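Local coordinates for protein endoglucanase (Thermotoga maritima, PDB 2FVG) that probably acts as a metal-dependent aminopeptidase of the M42 family, using two divalent metal cations per subunit, despite its name, at residues 21-24 / 25-29; 258-261 / 262-265; 326-329 / 330-334. All coordinates share one frame; numbering follows the deposited sequence.

Contact 1 of 3, residues 21-24 / 25-29; sequences RDFI and KSKIE
Arg21 to Ile24 each offer a carbonyl to the next turn of helix 18-28, where Lys25 N, Ser26 N, Lys27 N and Ile28 N take them up in i to i+4 order, the last two bonds being more bent than the first two. Around this frame the side chains pair by turn. Asp22 and Lys25 run side by side, and OD1 of Asp22 forms a long salt bridge of 3.5 Å with NZ of Lys25; the bend of the lysine at its third torsion (chi3 -54°) carries the amine back over the preceding turn. Arg21 NE stands 4.6 Å from the same NZ, a proximity the Asp22 carboxylate probably offsets, while Arg21 NH1 is bonded to the carbonyl of Gly41. Ser26 OG donates to Phe23 O at 2.7 Å, in the carbonyl plane and on a lone pair; the same oxygen also accepts from Lys27 N, 3.2 Å away. The Phe23 ring receives the aliphatic part of Lys27 over one face: CG sits 4.0 Å above the ring plane, displaced to the rim, and CE reaches Phe23 CZ at 3.6 Å. On the buried side Ile24 CG2 meets Ile28 CD1 at 3.8 Å, the two side chains lying side by side, both touching Ile176 of helix 166-180. Replacing Ile28 with an alanine would probably open a gap beside Ile24 CG2 and against Ile176 and Leu179, weakening the grip on that helix. The pattern is that of an amphipathic helix: isoleucines bind it to the hydrophobic interior, the Phe23-Lys27 pair lies beside helix 4-9, and on the outer side a charge pair and a serine bonded back to its own backbone let polar residues pack without burying their charges.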
ATOM      1  N   ARG A  21       5.662  -1.942   9.832  1.00 35.73           N
ATOM      2  CA  ARG A  21       7.000  -1.324   9.782  1.00 34.22           C
ATOM      3  C   ARG A  21       8.050  -2.278  10.347  1.00 32.66           C
ATOM      4  O   ARG A  21       9.109  -2.461   9.745  1.00 37.60           O
ATOM      5  CB  ARG A  21       7.021   0.043  10.499  1.00 35.36           C
ATOM      6  CG  ARG A  21       8.355   0.782  10.418  1.00 31.86           C
ATOM      7  CD  ARG A  21       8.389   2.132  11.135  1.00 31.75           C
ATOM      8  NE  ARG A  21       7.886   2.058  12.504  1.00 35.88           N
ATOM      9  CZ  ARG A  21       6.748   2.609  12.907  1.00 40.36           C
ATOM     10  NH1 ARG A  21       6.021   3.330  12.066  1.00 37.92           N
ATOM     11  NH2 ARG A  21       6.355   2.474  14.166  1.00 37.70           N
ATOM     12  N   ASP A  22       7.761  -2.908  11.483  1.00 32.65           N
ATOM     13  CA  ASP A  22       8.695  -3.883  12.078  1.00 34.10           C
ATOM     14  C   ASP A  22       8.968  -5.066  11.147  1.00 34.37           C
ATOM     15  O   ASP A  22      10.105  -5.553  11.051  1.00 33.67           O
ATOM     16  CB  ASP A  22       8.196  -4.400  13.439  1.00 33.97           C
ATOM     17  CG  ASP A  22       8.249  -3.332  14.532  1.00 36.44           C
ATOM     18  OD1 ASP A  22       8.914  -2.290  14.337  1.00 37.43           O
ATOM     19  OD2 ASP A  22       7.627  -3.539  15.594  1.00 44.16           O
ATOM     20  N   PHE A  23       7.924  -5.530  10.469  1.00 34.98           N
ATOM     21  CA  PHE A  23       8.070  -6.644   9.553  1.00 34.56           C
ATOM     22  C   PHE A  23       9.011  -6.271   8.399  1.00 34.11           C
ATOM     23  O   PHE A  23       9.998  -6.953   8.147  1.00 35.91           O
ATOM     24  CB  PHE A  23       6.697  -7.111   9.044  1.00 34.42           C
ATOM     25  CG  PHE A  23       6.779  -8.282   8.116  1.00 35.83           C
ATOM     26  CD1 PHE A  23       6.870  -9.579   8.613  1.00 33.92           C
ATOM     27  CD2 PHE A  23       6.793  -8.088   6.742  1.00 27.39           C
ATOM     28  CE1 PHE A  23       6.963 -10.663   7.755  1.00 37.95           C
ATOM     29  CE2 PHE A  23       6.887  -9.161   5.882  1.00 38.47           C
ATOM     30  CZ  PHE A  23       6.967 -10.450   6.385  1.00 29.99           C
ATOM     31  N   ILE A  24       8.706  -5.177   7.713  1.00 32.94           N
ATOM     32  CA  ILE A  24       9.507  -4.714   6.585  1.00 32.21           C
ATOM     33  C   ILE A  24      10.977  -4.543   6.990  1.00 33.54           C
ATOM     34  O   ILE A  24      11.899  -5.034   6.301  1.00 35.46           O
ATOM     35  CB  ILE A  24       8.895  -3.420   5.975  1.00 35.21           C
ATOM     36  CG1 ILE A  24       7.499  -3.720   5.384  1.00 31.68           C
ATOM     37  CG2 ILE A  24       9.826  -2.870   4.928  1.00 31.92           C
ATOM     38  CD1 ILE A  24       6.719  -2.475   4.862  1.00 30.23           C
ATOM     39  N   LYS A  25      11.185  -3.896   8.136  1.00 35.54           N
ATOM     40  CA  LYS A  25      12.511  -3.694   8.727  1.00 37.40           C
ATOM     41  C   LYS A  25      13.269  -5.027   8.847  1.00 35.86           C
ATOM     42  O   LYS A  25      14.405  -5.140   8.390  1.00 35.43           O
ATOM     43  CB  LYS A  25      12.338  -3.061  10.104  1.00 37.29           C
ATOM     44  CG  LYS A  25      13.577  -2.470  10.727  1.00 45.41           C
ATOM     45  CD  LYS A  25      13.264  -1.851  12.104  1.00 45.57           C
ATOM     46  CE  LYS A  25      12.116  -0.828  12.030  1.00 56.17           C
ATOM     47  NZ  LYS A  25      11.673  -0.339  13.375  1.00 60.78           N
ATOM     48  N   SER A  26      12.629  -6.045   9.421  1.00 35.07           N
ATOM     49  CA  SER A  26      13.279  -7.356   9.574  1.00 36.94           C
ATOM     50  C   SER A  26      13.686  -7.977   8.236  1.00 36.80           C
ATOM     51  O   SER A  26      14.667  -8.725   8.165  1.00 38.07           O
ATOM     52  CB  SER A  26      12.420  -8.338  10.383  1.00 37.59           C
ATOM     53  OG  SER A  26      11.252  -8.725   9.673  1.00 44.15           O
ATOM     54  N   LYS A  27      12.954  -7.653   7.175  1.00 36.15           N
ATOM     55  CA  LYS A  27      13.268  -8.187   5.852  1.00 35.30           C
ATOM     56  C   LYS A  27      14.323  -7.412   5.062  1.00 34.14           C
ATOM     57  O   LYS A  27      15.032  -7.997   4.234  1.00 32.49           O
ATOM     58  CB  LYS A  27      11.993  -8.352   5.012  1.00 34.95           C
ATOM     59  CG  LYS A  27      10.938  -9.275   5.644  1.00 33.11           C
ATOM     60  CD  LYS A  27      11.482 -10.681   5.971  1.00 30.36           C
ATOM     61  CE  LYS A  27      10.417 -11.499   6.670  1.00 34.81           C
ATOM     62  NZ  LYS A  27      10.874 -12.873   7.009  1.00 40.06           N
ATOM     63  N   ILE A  28      14.445  -6.112   5.311  1.00 33.02           N
ATOM     64  CA  ILE A  28      15.387  -5.296   4.535  1.00 33.30           C
ATOM     65  C   ILE A  28      16.650  -4.806   5.252  1.00 35.04           C
ATOM     66  O   ILE A  28      17.556  -4.287   4.590  1.00 33.43           O
ATOM     67  CB  ILE A  28      14.683  -4.114   3.812  1.00 32.90           C
ATOM     68  CG1 ILE A  28      14.053  -3.162   4.845  1.00 36.05           C
ATOM     69  CG2 ILE A  28      13.679  -4.671   2.782  1.00 33.74           C
ATOM     70  CD1 ILE A  28      13.436  -1.882   4.268  1.00 29.99           C
ATOM     71  N   GLU A  29      16.719  -4.969   6.574  1.00 37.39           N
ATOM     72  CA  GLU A  29      17.896  -4.549   7.367  1.00 39.33           C
ATOM     73  C   GLU A  29      19.246  -4.866   6.746  1.00 41.01           C
ATOM     74  O   GLU A  29      20.110  -3.990   6.649  1.00 43.47           O
ATOM     75  CB  GLU A  29      17.867  -5.157   8.767  1.00 40.50           C
ATOM     76  CG  GLU A  29      17.043  -4.385   9.760  1.00 49.17           C
ATOM     77  CD  GLU A  29      16.853  -5.125  11.079  1.00 61.84           C
ATOM     78  OE1 GLU A  29      16.974  -6.383  11.104  1.00 54.62           O
ATOM     79  OE2 GLU A  29      16.546  -4.436  12.085  1.00 68.10           O
TER

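Contact 2 of 3, residues 258-261 / 262-265; sequences IFQT and IVDT
Gln260 and Asp264 join polar ends across one turn of helix 256-268: NE2 of the glutamine donates to OD1 of the aspartate at 2.8 Å. The bond is bent (141° at the hydrogen) and reaches the oxygen on its syn side, 32° out of the carboxylate plane. Gln260 can do this because its chain folds at the second torsion (chi2 63°), which turns the amide along the helix. A second polar link runs from side chain to backbone. Thr265 OG1 donates to Thr261 O at 2.6 Å, and Thr265 N donates to the same oxygen at 2.9 Å from the opposite face of its plane, so one carbonyl is gripped twice and the threonine hydroxyl is satisfied within a buried setting. Thr261 OG1 is bonded likewise to the carbonyl of Glu257, one turn earlier. Ordinary i to i+4 bonds link Ile262, Val263 and Asp264 to Ile258, Phe259 and Gln260.

This helix is the crossover of a beta-alpha-beta unit, joining parallel strands 244-245 and 274-275, and one apolar side of it packs on Ile245 of the first strand through Phe259, Ile262 and Val263. Val263 CG2 makes a CH-pi contact over one face of Phe259, 4.1 Å from the ring centroid and offset toward the rim, while Phe247 meets the same ring edge-to-face. Ile258 CG2 and Ile262 CD1 pack at 4.0 Å, where the side chains cross beside Ile335 of helix 334-337, and Ile262 also touches Leu325 of helix 316-332.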
ATOM      1  N   ILE A 258       9.640  12.674 -17.465  1.00 33.70           N
ATOM      2  CA  ILE A 258       9.573  11.522 -16.588  1.00 33.75           C
ATOM      3  C   ILE A 258       8.605  10.480 -17.130  1.00 33.49           C
ATOM      4  O   ILE A 258       8.943   9.301 -17.191  1.00 36.04           O
ATOM      5  CB  ILE A 258       9.233  11.914 -15.137  1.00 32.12           C
ATOM      6  CG1 ILE A 258      10.446  12.633 -14.520  1.00 33.39           C
ATOM      7  CG2 ILE A 258       8.867  10.682 -14.338  1.00 32.23           C
ATOM      8  CD1 ILE A 258      10.366  12.882 -13.043  1.00 28.21           C
ATOM      9  N   PHE A 259       7.407  10.911 -17.527  1.00 33.30           N
ATOM     10  CA  PHE A 259       6.432   9.985 -18.083  1.00 31.27           C
ATOM     11  C   PHE A 259       7.071   9.180 -19.222  1.00 30.90           C
ATOM     12  O   PHE A 259       7.015   7.952 -19.232  1.00 31.98           O
ATOM     13  CB  PHE A 259       5.165  10.723 -18.570  1.00 30.70           C
ATOM     14  CG  PHE A 259       4.185   9.824 -19.303  1.00 31.46           C
ATOM     15  CD1 PHE A 259       3.261   9.053 -18.604  1.00 30.29           C
ATOM     16  CD2 PHE A 259       4.209   9.732 -20.691  1.00 26.85           C
ATOM     17  CE1 PHE A 259       2.370   8.203 -19.281  1.00 27.59           C
ATOM     18  CE2 PHE A 259       3.323   8.896 -21.368  1.00 30.38           C
ATOM     19  CZ  PHE A 259       2.406   8.130 -20.660  1.00 27.57           C
ATOM     20  N   GLN A 260       7.713   9.889 -20.146  1.00 29.33           N
ATOM     21  CA  GLN A 260       8.308   9.293 -21.332  1.00 30.35           C
ATOM     22  C   GLN A 260       9.484   8.383 -21.028  1.00 29.50           C
ATOM     23  O   GLN A 260       9.653   7.373 -21.698  1.00 27.64           O
ATOM     24  CB  GLN A 260       8.710  10.383 -22.329  1.00 30.25           C
ATOM     25  CG  GLN A 260       8.966   9.878 -23.752  1.00 39.97           C
ATOM     26  CD  GLN A 260       7.724   9.272 -24.399  1.00 45.38           C
ATOM     27  OE1 GLN A 260       6.629   9.842 -24.344  1.00 47.21           O
ATOM     28  NE2 GLN A 260       7.893   8.114 -25.023  1.00 43.53           N
ATOM     29  N   THR A 261      10.292   8.739 -20.028  1.00 29.64           N
ATOM     30  CA  THR A 261      11.417   7.900 -19.609  1.00 29.75           C
ATOM     31  C   THR A 261      10.913   6.556 -19.122  1.00 29.55           C
ATOM     32  O   THR A 261      11.490   5.511 -19.444  1.00 30.52           O
ATOM     33  CB  THR A 261      12.252   8.565 -18.481  1.00 29.89           C
ATOM     34  OG1 THR A 261      12.839   9.765 -18.980  1.00 28.15           O
ATOM     35  CG2 THR A 261      13.364   7.644 -17.984  1.00 27.98           C
ATOM     36  N   ILE A 262       9.841   6.583 -18.336  1.00 28.15           N
ATOM     37  CA  ILE A 262       9.263   5.362 -17.810  1.00 26.44           C
ATOM     38  C   ILE A 262       8.730   4.480 -18.948  1.00 26.60           C
ATOM     39  O   ILE A 262       9.002   3.281 -19.010  1.00 27.93           O
ATOM     40  CB  ILE A 262       8.164   5.664 -16.785  1.00 25.73           C
ATOM     41  CG1 ILE A 262       8.759   6.417 -15.594  1.00 30.15           C
ATOM     42  CG2 ILE A 262       7.553   4.373 -16.289  1.00 25.68           C
ATOM     43  CD1 ILE A 262       7.712   6.899 -14.558  1.00 24.88           C
ATOM     44  N   VAL A 263       7.996   5.088 -19.862  1.00 26.60           N
ATOM     45  CA  VAL A 263       7.446   4.373 -21.010  1.00 28.43           C
ATOM     46  C   VAL A 263       8.550   3.792 -21.886  1.00 27.40           C
ATOM     47  O   VAL A 263       8.484   2.628 -22.284  1.00 26.81           O
ATOM     48  CB  VAL A 263       6.557   5.301 -21.869  1.00 28.96           C
ATOM     49  CG1 VAL A 263       6.321   4.701 -23.263  1.00 31.40           C
ATOM     50  CG2 VAL A 263       5.275   5.584 -21.156  1.00 28.02           C
ATOM     51  N   ASP A 264       9.556   4.597 -22.192  1.00 28.01           N
ATOM     52  CA  ASP A 264      10.654   4.120 -23.043  1.00 28.93           C
ATOM     53  C   ASP A 264      11.431   2.989 -22.358  1.00 28.89           C
ATOM     54  O   ASP A 264      11.769   2.000 -22.992  1.00 31.24           O
ATOM     55  CB  ASP A 264      11.540   5.282 -23.451  1.00 31.21           C
ATOM     56  CG  ASP A 264      10.831   6.242 -24.408  1.00 37.99           C
ATOM     57  OD1 ASP A 264       9.640   6.011 -24.714  1.00 42.70           O
ATOM     58  OD2 ASP A 264      11.462   7.220 -24.864  1.00 47.04           O
ATOM     59  N   THR A 265      11.649   3.114 -21.050  1.00 31.60           N
ATOM     60  CA  THR A 265      12.338   2.091 -20.252  1.00 30.21           C
ATOM     61  C   THR A 265      11.586   0.771 -20.346  1.00 31.42           C
ATOM     62  O   THR A 265      12.186  -0.296 -20.497  1.00 33.03           O
ATOM     63  CB  THR A 265      12.428   2.518 -18.768  1.00 31.16           C
ATOM     64  OG1 THR A 265      13.201   3.718 -18.663  1.00 27.34           O
ATOM     65  CG2 THR A 265      13.075   1.437 -17.919  1.00 23.75           C
TER

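Contact 3 of 3, residues 326-329 / 330-334; sequences IKVL and VEEGK
Val328 and Glu332 lie alongside each other, one turn apart, with the CG1 methyl of the valine 3.2 Å from OE2 of the glutamate. The carboxylate thus rests against an apolar branch, and CG of Glu332 also passes 3.9 Å from that methyl. Lys327 and Glu331 cross at a slant. Here the touch is made by the lysine methylene CE, 3.8 Å from Glu331 OE2, and the charged ends stay apart, NZ standing 4.7 Å from that oxygen. On the buried side Ile326 CG2 and Val330 CG2 are loosely matched at 4.3 Å. Val330 turns this methyl beside its own backbone N, with CG1 anti to that N (chi1 168°), and CG2 thereby also comes close to the carbonyl oxygen of Ile326.

Behind these contacts stand the helix backbone and several bonds to residues outside it. Val330 N, Glu331 N and Glu332 N bond regularly to the carbonyls of Ile326, Lys327 and Val328. The last bond, from Gly333 N to Leu329 O at 3.2 Å, approaches from well above the carbonyl plane, 41° out of it, as the chain leaves the helix. Gly333 has a positive phi (73°), a conformation readily open to a residue without a side chain; it ends helix 316-332 and stands as N-cap of helix 334-337. Lys327 NZ is held by Ser181 OG and the carbonyl of Gly182, and Glu331 OE2 by the N-H of Ser184, so lysine and glutamate both fasten the helix to the 181-184 loop instead of to each other. Farther out, Ile326 and Leu329 pack on Ile217 and Ile300 of strands 215-224 and 297-306, while Val328 and Leu329 pack against Thr265 of helix 256-268.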
ATOM      1  N   ILE A 326      10.641  -1.025 -11.920  1.00 22.90           N
ATOM      2  CA  ILE A 326      11.233  -0.242 -10.848  1.00 22.66           C
ATOM      3  C   ILE A 326      12.744  -0.541 -10.775  1.00 24.60           C
ATOM      4  O   ILE A 326      13.550   0.366 -10.621  1.00 28.40           O
ATOM      5  CB  ILE A 326      10.596  -0.584  -9.459  1.00 23.54           C
ATOM      6  CG1 ILE A 326       9.099  -0.218  -9.386  1.00 26.46           C
ATOM      7  CG2 ILE A 326      11.340   0.110  -8.332  1.00 19.55           C
ATOM      8  CD1 ILE A 326       8.791   1.224  -9.759  1.00 33.88           C
ATOM      9  N   LYS A 327      13.132  -1.804 -10.915  1.00 22.62           N
ATOM     10  CA  LYS A 327      14.538  -2.146 -10.800  1.00 21.59           C
ATOM     11  C   LYS A 327      15.384  -1.488 -11.904  1.00 22.44           C
ATOM     12  O   LYS A 327      16.458  -0.955 -11.623  1.00 21.19           O
ATOM     13  CB  LYS A 327      14.736  -3.656 -10.767  1.00 21.59           C
ATOM     14  CG  LYS A 327      16.132  -4.037 -10.397  1.00 16.45           C
ATOM     15  CD  LYS A 327      16.346  -5.522 -10.443  1.00 24.10           C
ATOM     16  CE  LYS A 327      17.765  -5.818 -10.016  1.00 24.92           C
ATOM     17  NZ  LYS A 327      18.031  -7.273  -9.874  1.00 29.97           N
ATOM     18  N   VAL A 328      14.886  -1.516 -13.140  1.00 22.76           N
ATOM     19  CA  VAL A 328      15.567  -0.893 -14.280  1.00 21.94           C
ATOM     20  C   VAL A 328      15.609   0.628 -14.133  1.00 22.76           C
ATOM     21  O   VAL A 328      16.637   1.235 -14.386  1.00 24.62           O
ATOM     22  CB  VAL A 328      14.936  -1.269 -15.636  1.00 21.19           C
ATOM     23  CG1 VAL A 328      15.821  -0.744 -16.791  1.00 19.44           C
ATOM     24  CG2 VAL A 328      14.809  -2.776 -15.753  1.00 23.89           C
ATOM     25  N   LEU A 329      14.520   1.250 -13.678  1.00 25.05           N
ATOM     26  CA  LEU A 329      14.533   2.707 -13.471  1.00 23.98           C
ATOM     27  C   LEU A 329      15.600   3.125 -12.455  1.00 26.56           C
ATOM     28  O   LEU A 329      16.249   4.166 -12.619  1.00 26.10           O
ATOM     29  CB  LEU A 329      13.162   3.231 -13.067  1.00 22.85           C
ATOM     30  CG  LEU A 329      12.131   3.158 -14.190  1.00 21.77           C
ATOM     31  CD1 LEU A 329      10.738   3.369 -13.654  1.00 23.90           C
ATOM     32  CD2 LEU A 329      12.475   4.182 -15.254  1.00 17.51           C
ATOM     33  N   VAL A 330      15.769   2.293 -11.423  1.00 24.38           N
ATOM     34  CA  VAL A 330      16.744   2.512 -10.365  1.00 22.32           C
ATOM     35  C   VAL A 330      18.204   2.288 -10.822  1.00 24.65           C
ATOM     36  O   VAL A 330      19.089   3.078 -10.513  1.00 24.02           O
ATOM     37  CB  VAL A 330      16.397   1.655  -9.144  1.00 23.98           C
ATOM     38  CG1 VAL A 330      17.553   1.616  -8.126  1.00 19.44           C
ATOM     39  CG2 VAL A 330      15.136   2.202  -8.495  1.00 17.10           C
ATOM     40  N   GLU A 331      18.438   1.224 -11.573  1.00 22.21           N
ATOM     41  CA  GLU A 331      19.775   0.902 -12.003  1.00 23.70           C
ATOM     42  C   GLU A 331      20.300   1.807 -13.095  1.00 23.45           C
ATOM     43  O   GLU A 331      21.475   2.107 -13.102  1.00 23.40           O
ATOM     44  CB  GLU A 331      19.893  -0.580 -12.374  1.00 20.89           C
ATOM     45  CG  GLU A 331      19.666  -1.479 -11.166  1.00 22.97           C
ATOM     46  CD  GLU A 331      20.146  -2.886 -11.387  1.00 30.55           C
ATOM     47  OE1 GLU A 331      19.957  -3.390 -12.512  1.00 34.76           O
ATOM     48  OE2 GLU A 331      20.701  -3.493 -10.440  1.00 28.47           O
ATOM     49  N   GLU A 332      19.430   2.267 -13.987  1.00 25.15           N
ATOM     50  CA  GLU A 332      19.848   3.130 -15.095  1.00 26.64           C
ATOM     51  C   GLU A 332      19.993   4.597 -14.704  1.00 25.01           C
ATOM     52  O   GLU A 332      20.880   5.284 -15.209  1.00 25.13           O
ATOM     53  CB  GLU A 332      18.897   3.005 -16.286  1.00 26.43           C
ATOM     54  CG  GLU A 332      18.908   1.643 -16.950  1.00 32.70           C
ATOM     55  CD  GLU A 332      18.084   1.595 -18.228  1.00 31.74           C
ATOM     56  OE1 GLU A 332      17.548   2.642 -18.658  1.00 42.36           O
ATOM     57  OE2 GLU A 332      17.978   0.492 -18.811  1.00 41.05           O
ATOM     58  N   GLY A 333      19.109   5.088 -13.839  1.00 22.17           N
ATOM     59  CA  GLY A 333      19.176   6.481 -13.404  1.00 22.68           C
ATOM     60  C   GLY A 333      18.759   7.534 -14.434  1.00 23.75           C
ATOM     61  O   GLY A 333      18.856   8.724 -14.178  1.00 24.79           O
ATOM     62  N   LYS A 334      18.280   7.099 -15.594  1.00 22.84           N
ATOM     63  CA  LYS A 334      17.834   8.018 -16.637  1.00 22.11           C
ATOM     64  C   LYS A 334      16.706   8.918 -16.144  1.00 22.74           C
ATOM     65  O   LYS A 334      16.600  10.071 -16.546  1.00 23.13           O
ATOM     66  CB  LYS A 334      17.405   7.229 -17.874  1.00 22.05           C
ATOM     67  CG  LYS A 334      18.615   6.696 -18.674  1.00 22.96           C
ATOM     68  CD  LYS A 334      18.209   5.786 -19.816  1.00 23.77           C
TER

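In the fold
All three are local contacts along helices, contact 3 running on past the end of its helix, yet they differ in what lies next to them. Contacts 2 and 3 belong to neighbouring helices: their centres are 11 Å apart and they touch directly, Thr265 OG1 packing against Leu329 CD2 at 3.5 Å. Contact 1 stands apart, its nearest atoms about 12 Å from contact 3 and about 22 Å from contact 2. None reaches the predicted metal site. Side chain to side chain, Ile24 is about 9 Å from His61, and Ile326 about 10 Å and Ile262 about 12 Å from Glu220, both predicted ligands of the first zinc; Arg21 is about 10 Å from Glu197, the predicted proton acceptor.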